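Local structure of hyperpolarization-activated (Ih) channel (2PTM) at residues 30-33 with 34-37; 62-65 with 66-70. The protein probably works as a voltage-gated, cyclic-nucleotide-regulated cation channel of the HCN family, the chain here being its C-terminal C-linker and cAMP-binding domain. All blocks are in the same frame, centred on the assembly; numbering follows the deposited sequence.

Interaction 1 (30-33 with 34-37). With NCO (cobalt hexammine(III)), chain B.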
loop_
_atom_site.group_PDB
_atom_site.type_symbol
_atom_site.label_atom_id
_atom_site.label_comp_id
_atom_site.label_asym_id
_atom_site.label_seq_id
_atom_site.Cartn_x
_atom_site.Cartn_y
_atom_site.Cartn_z
ATOM N N LEU A 30 -18.609 24.056 -11.618
ATOM C CA LEU A 30 -17.887 22.956 -10.990
ATOM C C LEU A 30 -16.612 23.447 -10.314
ATOM O O LEU A 30 -16.238 22.949 -9.255
ATOM C CB LEU A 30 -17.556 21.895 -12.037
ATOM C CG LEU A 30 -16.779 20.654 -11.602
ATOM C CD1 LEU A 30 -17.372 20.053 -10.341
ATOM C CD2 LEU A 30 -16.770 19.630 -12.730
ATOM N N ARG A 31 -15.943 24.420 -10.934
ATOM C CA ARG A 31 -14.781 25.044 -10.322
ATOM C C ARG A 31 -15.206 25.660 -9.007
ATOM O O ARG A 31 -14.528 25.520 -7.997
ATOM C CB ARG A 31 -14.199 26.135 -11.224
ATOM C CG ARG A 31 -13.625 25.624 -12.534
ATOM C CD ARG A 31 -12.678 26.631 -13.163
ATOM N NE ARG A 31 -12.357 26.256 -14.540
ATOM C CZ ARG A 31 -11.404 26.826 -15.270
ATOM N NH1 ARG A 31 -10.664 27.796 -14.751
ATOM N NH2 ARG A 31 -11.185 26.422 -16.515
ATOM N N ASN A 32 -16.340 26.349 -9.029
ATOM C CA ASN A 32 -16.857 26.985 -7.823
ATOM C C ASN A 32 -17.278 25.986 -6.756
ATOM O O ASN A 32 -17.112 26.245 -5.568
ATOM C CB ASN A 32 -17.992 27.949 -8.166
ATOM C CG ASN A 32 -17.483 29.217 -8.817
ATOM O OD1 ASN A 32 -16.423 29.724 -8.448
ATOM N ND2 ASN A 32 -18.228 29.735 -9.790
ATOM N N LYS A 33 -17.806 24.840 -7.179
ATOM C CA LYS A 33 -18.174 23.787 -6.236
ATOM C C LYS A 33 -16.936 23.289 -5.499
ATOM O O LYS A 33 -16.947 23.102 -4.276
ATOM C CB LYS A 33 -18.853 22.623 -6.955
ATOM C CG LYS A 33 -19.188 21.449 -6.033
ATOM C CD LYS A 33 -20.038 20.384 -6.715
ATOM C CE LYS A 33 -20.615 19.392 -5.669
ATOM N NZ LYS A 33 -20.879 18.064 -6.254
ATOM N N ILE A 34 -15.867 23.084 -6.255
ATOM C CA ILE A 34 -14.611 22.600 -5.695
ATOM C C ILE A 34 -13.975 23.623 -4.755
ATOM O O ILE A 34 -13.571 23.282 -3.648
ATOM C CB ILE A 34 -13.655 22.192 -6.815
ATOM C CG1 ILE A 34 -14.253 20.992 -7.547
ATOM C CG2 ILE A 34 -12.265 21.870 -6.266
ATOM C CD1 ILE A 34 -13.577 20.656 -8.860
ATOM N N LEU A 35 -13.903 24.880 -5.180
ATOM C CA LEU A 35 -13.352 25.927 -4.309
ATOM C C LEU A 35 -14.180 26.089 -3.035
ATOM O O LEU A 35 -13.624 26.230 -1.947
ATOM C CB LEU A 35 -13.244 27.256 -5.057
ATOM C CG LEU A 35 -12.289 27.239 -6.254
ATOM C CD1 LEU A 35 -12.336 28.573 -7.004
ATOM C CD2 LEU A 35 -10.859 26.933 -5.796
ATOM N N ASP A 36 -15.507 26.062 -3.165
ATOM C CA ASP A 36 -16.392 26.116 -1.991
ATOM C C ASP A 36 -16.150 24.948 -1.036
ATOM O O ASP A 36 -16.227 25.092 0.198
ATOM C CB ASP A 36 -17.859 26.075 -2.418
ATOM C CG ASP A 36 -18.312 27.347 -3.095
ATOM O OD1 ASP A 36 -17.505 28.287 -3.219
ATOM O OD2 ASP A 36 -19.485 27.399 -3.514
ATOM N N TYR A 37 -15.903 23.775 -1.605
ATOM C CA TYR A 37 -15.608 22.595 -0.789
ATOM C C TYR A 37 -14.315 22.782 0.014
ATOM O O TYR A 37 -14.288 22.536 1.220
ATOM C CB TYR A 37 -15.544 21.322 -1.658
ATOM C CG TYR A 37 -15.109 20.077 -0.899
ATOM C CD1 TYR A 37 -16.044 19.179 -0.391
ATOM C CD2 TYR A 37 -13.761 19.814 -0.668
ATOM C CE1 TYR A 37 -15.646 18.038 0.304
ATOM C CE2 TYR A 37 -13.359 18.677 0.031
ATOM C CZ TYR A 37 -14.302 17.796 0.510
ATOM O OH TYR A 37 -13.890 16.680 1.205
HETATM CO CO NCO B . -16.388 32.034 -1.916
HETATM N N1 NCO B . -14.702 32.736 -0.769
HETATM N N2 NCO B . -17.102 34.068 -2.142
HETATM N N3 NCO B . -15.364 32.122 -3.889
HETATM N N4 NCO B . -17.634 31.803 0.075
HETATM N N5 NCO B . -18.121 31.338 -3.013
HETATM N N6 NCO B . -15.611 29.966 -1.642
HETATM O O HOH W 1 -16.130 29.645 -5.186
#
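L30 and I34 sit one turn apart on helix 28-42, which pairs with helix 5-23 as the antiparallel helical hairpin of the C-linker. Their side chains cross at a slant, L30 CD1 meeting I34 CD1 at 4.1 Å. With CG1 of I34 anti to the carbonyl carbon (chi1 -65°), that branch leans back over the previous turn, 3.3 Å from L30 O. This is the tight side: I34 also packs on V17 and M21 of helix 5-23 and on I60 of the second subunit. K33 runs its extended chain out to D63 of that subunit and to D103 of its own chain, forming a salt bridge with each.

The other side is looser and wetter. Here N32 and D36, again a turn apart, are joined through a water that donates to both side chains, at 2.8 Å from D36 OD1 but a longer 3.3 Å from N32 OD1. A bound cobalt hexammine sits beside D36 and is also hydrogen-bonded to E39; its triple charge would probably favour an ionised D36. The water accepts from ammine N3, while D36 OD1 accepts from N6 at 3.0 Å and from N5 at 3.1 Å.

Interaction 2 (62-65 with 66-70)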
loop_
_atom_site.group_PDB
_atom_site.type_symbol
_atom_site.label_atom_id
_atom_site.label_comp_id
_atom_site.label_asym_id
_atom_site.label_seq_id
_atom_site.Cartn_x
_atom_site.Cartn_y
_atom_site.Cartn_z
ATOM N N GLN A 62 -6.110 6.774 20.396
ATOM C CA GLN A 62 -7.447 6.547 20.944
ATOM C C GLN A 62 -7.930 7.785 21.678
ATOM O O GLN A 62 -9.088 8.188 21.539
ATOM C CB GLN A 62 -7.464 5.335 21.881
ATOM C CG GLN A 62 -7.260 4.011 21.168
ATOM C CD GLN A 62 -6.925 2.874 22.116
ATOM O OE1 GLN A 62 -6.571 3.093 23.276
ATOM N NE2 GLN A 62 -7.027 1.649 21.619
ATOM N N ASP A 63 -7.040 8.389 22.461
ATOM C CA ASP A 63 -7.389 9.595 23.208
ATOM C C ASP A 63 -7.785 10.719 22.263
ATOM O O ASP A 63 -8.783 11.411 22.484
ATOM C CB ASP A 63 -6.220 10.042 24.090
ATOM C CG ASP A 63 -5.956 9.086 25.231
ATOM O OD1 ASP A 63 -6.775 8.174 25.453
ATOM O OD2 ASP A 63 -4.924 9.244 25.911
ATOM N N VAL A 64 -7.011 10.902 21.202
ATOM C CA VAL A 64 -7.308 11.976 20.262
ATOM C C VAL A 64 -8.592 11.696 19.484
ATOM O O VAL A 64 -9.429 12.581 19.321
ATOM C CB VAL A 64 -6.135 12.250 19.299
ATOM C CG1 VAL A 64 -6.512 13.356 18.323
ATOM C CG2 VAL A 64 -4.885 12.632 20.088
ATOM N N ALA A 65 -8.772 10.462 19.020
ATOM C CA ALA A 65 -9.990 10.142 18.278
ATOM C C ALA A 65 -11.227 10.277 19.172
ATOM O O ALA A 65 -12.271 10.781 18.744
ATOM C CB ALA A 65 -9.908 8.747 17.674
ATOM N N ASN A 66 -11.108 9.832 20.418
ATOM C CA ASN A 66 -12.213 9.955 21.361
ATOM C C ASN A 66 -12.579 11.409 21.603
ATOM O O ASN A 66 -13.758 11.749 21.689
ATOM C CB ASN A 66 -11.896 9.267 22.690
ATOM C CG ASN A 66 -12.373 7.823 22.729
ATOM O OD1 ASN A 66 -13.553 7.535 22.527
ATOM N ND2 ASN A 66 -11.466 6.917 23.009
ATOM N N TYR A 67 -11.573 12.271 21.719
ATOM C CA TYR A 67 -11.866 13.685 21.959
ATOM C C TYR A 67 -12.492 14.363 20.743
ATOM O O TYR A 67 -13.482 15.095 20.861
ATOM C CB TYR A 67 -10.631 14.464 22.411
ATOM C CG TYR A 67 -10.998 15.854 22.890
ATOM C CD1 TYR A 67 -11.347 16.082 24.215
ATOM C CD2 TYR A 67 -11.043 16.931 22.008
ATOM C CE1 TYR A 67 -11.703 17.353 24.654
ATOM C CE2 TYR A 67 -11.399 18.199 22.437
ATOM C CZ TYR A 67 -11.728 18.405 23.762
ATOM O OH TYR A 67 -12.088 19.665 24.200
ATOM N N ASN A 68 -11.910 14.135 19.573
ATOM C CA ASN A 68 -12.424 14.750 18.358
ATOM C C ASN A 68 -13.834 14.273 18.015
ATOM O O ASN A 68 -14.615 15.009 17.406
ATOM C CB ASN A 68 -11.469 14.522 17.187
ATOM C CG ASN A 68 -10.130 15.197 17.396
ATOM O OD1 ASN A 68 -9.980 16.040 18.282
ATOM N ND2 ASN A 68 -9.147 14.828 16.586
ATOM N N CYS A 69 -14.159 13.048 18.423
ATOM C CA CYS A 69 -15.475 12.468 18.143
ATOM C C CYS A 69 -16.441 12.534 19.333
ATOM O O CYS A 69 -17.503 11.924 19.301
ATOM C CB CYS A 69 -15.333 11.011 17.679
ATOM S SG CYS A 69 -14.628 10.778 16.022
ATOM N N ARG A 70 -16.074 13.276 20.375
ATOM C CA ARG A 70 -16.876 13.349 21.597
ATOM C C ARG A 70 -18.327 13.794 21.349
ATOM O O ARG A 70 -19.267 13.147 21.823
ATOM C CB ARG A 70 -16.204 14.265 22.629
ATOM C CG ARG A 70 -16.167 15.735 22.229
ATOM C CD ARG A 70 -15.188 16.548 23.071
ATOM N NE ARG A 70 -15.290 17.975 22.767
ATOM C CZ ARG A 70 -14.687 18.570 21.741
ATOM N NH1 ARG A 70 -13.927 17.867 20.913
ATOM N NH2 ARG A 70 -14.845 19.873 21.541
HETATM O O HOH W 2 -9.143 7.016 24.972
#
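The last turns of helix 58-68 in the C-linker carry this contact, with V64 and N68 packed side by side, N66 turned back on Q62, and C69 both leaving the helix and standing at the N-cap of helix 70-75. V64 CG1 lies 3.5 Å from ND2 of N68, and their backbones are joined by a bond from N68 N to V64 O (172°). N68 has its CG beside its own backbone N (chi1 -64°), which sets the amide alongside V64 and lets ND2 reach Y20 OH of the third subunit. A leucine in place of N68 could not donate there, and Y20 of the third subunit would probably lose this amide partner across the interface.

On another face of the helix, Q62 O takes two bonds from N66: a good one from N at 2.8 Å and a weak, bent one from ND2 at 3.1 Å. The same ND2 is bonded to T88, and a water links it weakly to OD1 of D63.

At the exit, Y67 O accepts from R70 N and R70 NH1, which approach from opposite faces of the carbonyl plane. The bond from R70 NH1 to Y67 O is 2.8 Å long and lies in the guanidinium plane, while R70 CD rests 3.8 Å above the centre of the Y67 ring.

Helix 84-93 of the same chain packs against Q62, N66 and C69. From helices 5-23 and 28-42 of the third subunit, Y20 packs on V64, L30 packs on D63, and K33 forms a salt bridge with D63 OD2.

How the interactions relate
Both contacts are local, along helices of the C-linker, partly buried and away from the cAMP pocket. Within one chain they do not touch: their centres are 30 Å apart and their nearest atoms about 16 Å. Between subunits, however, they are two halves of one interface, since residues of 30-37 meet helix 58-68 of one neighbour and residues of 62-70 meet helices 5-23 and 28-42 of another. K33 and D63 supply the charges that pair there. Interaction 1 divides into a buried aliphatic side and an acidic, hydrated side occupied by a cation; interaction 2 relies more on amides and ends in a turn between helices.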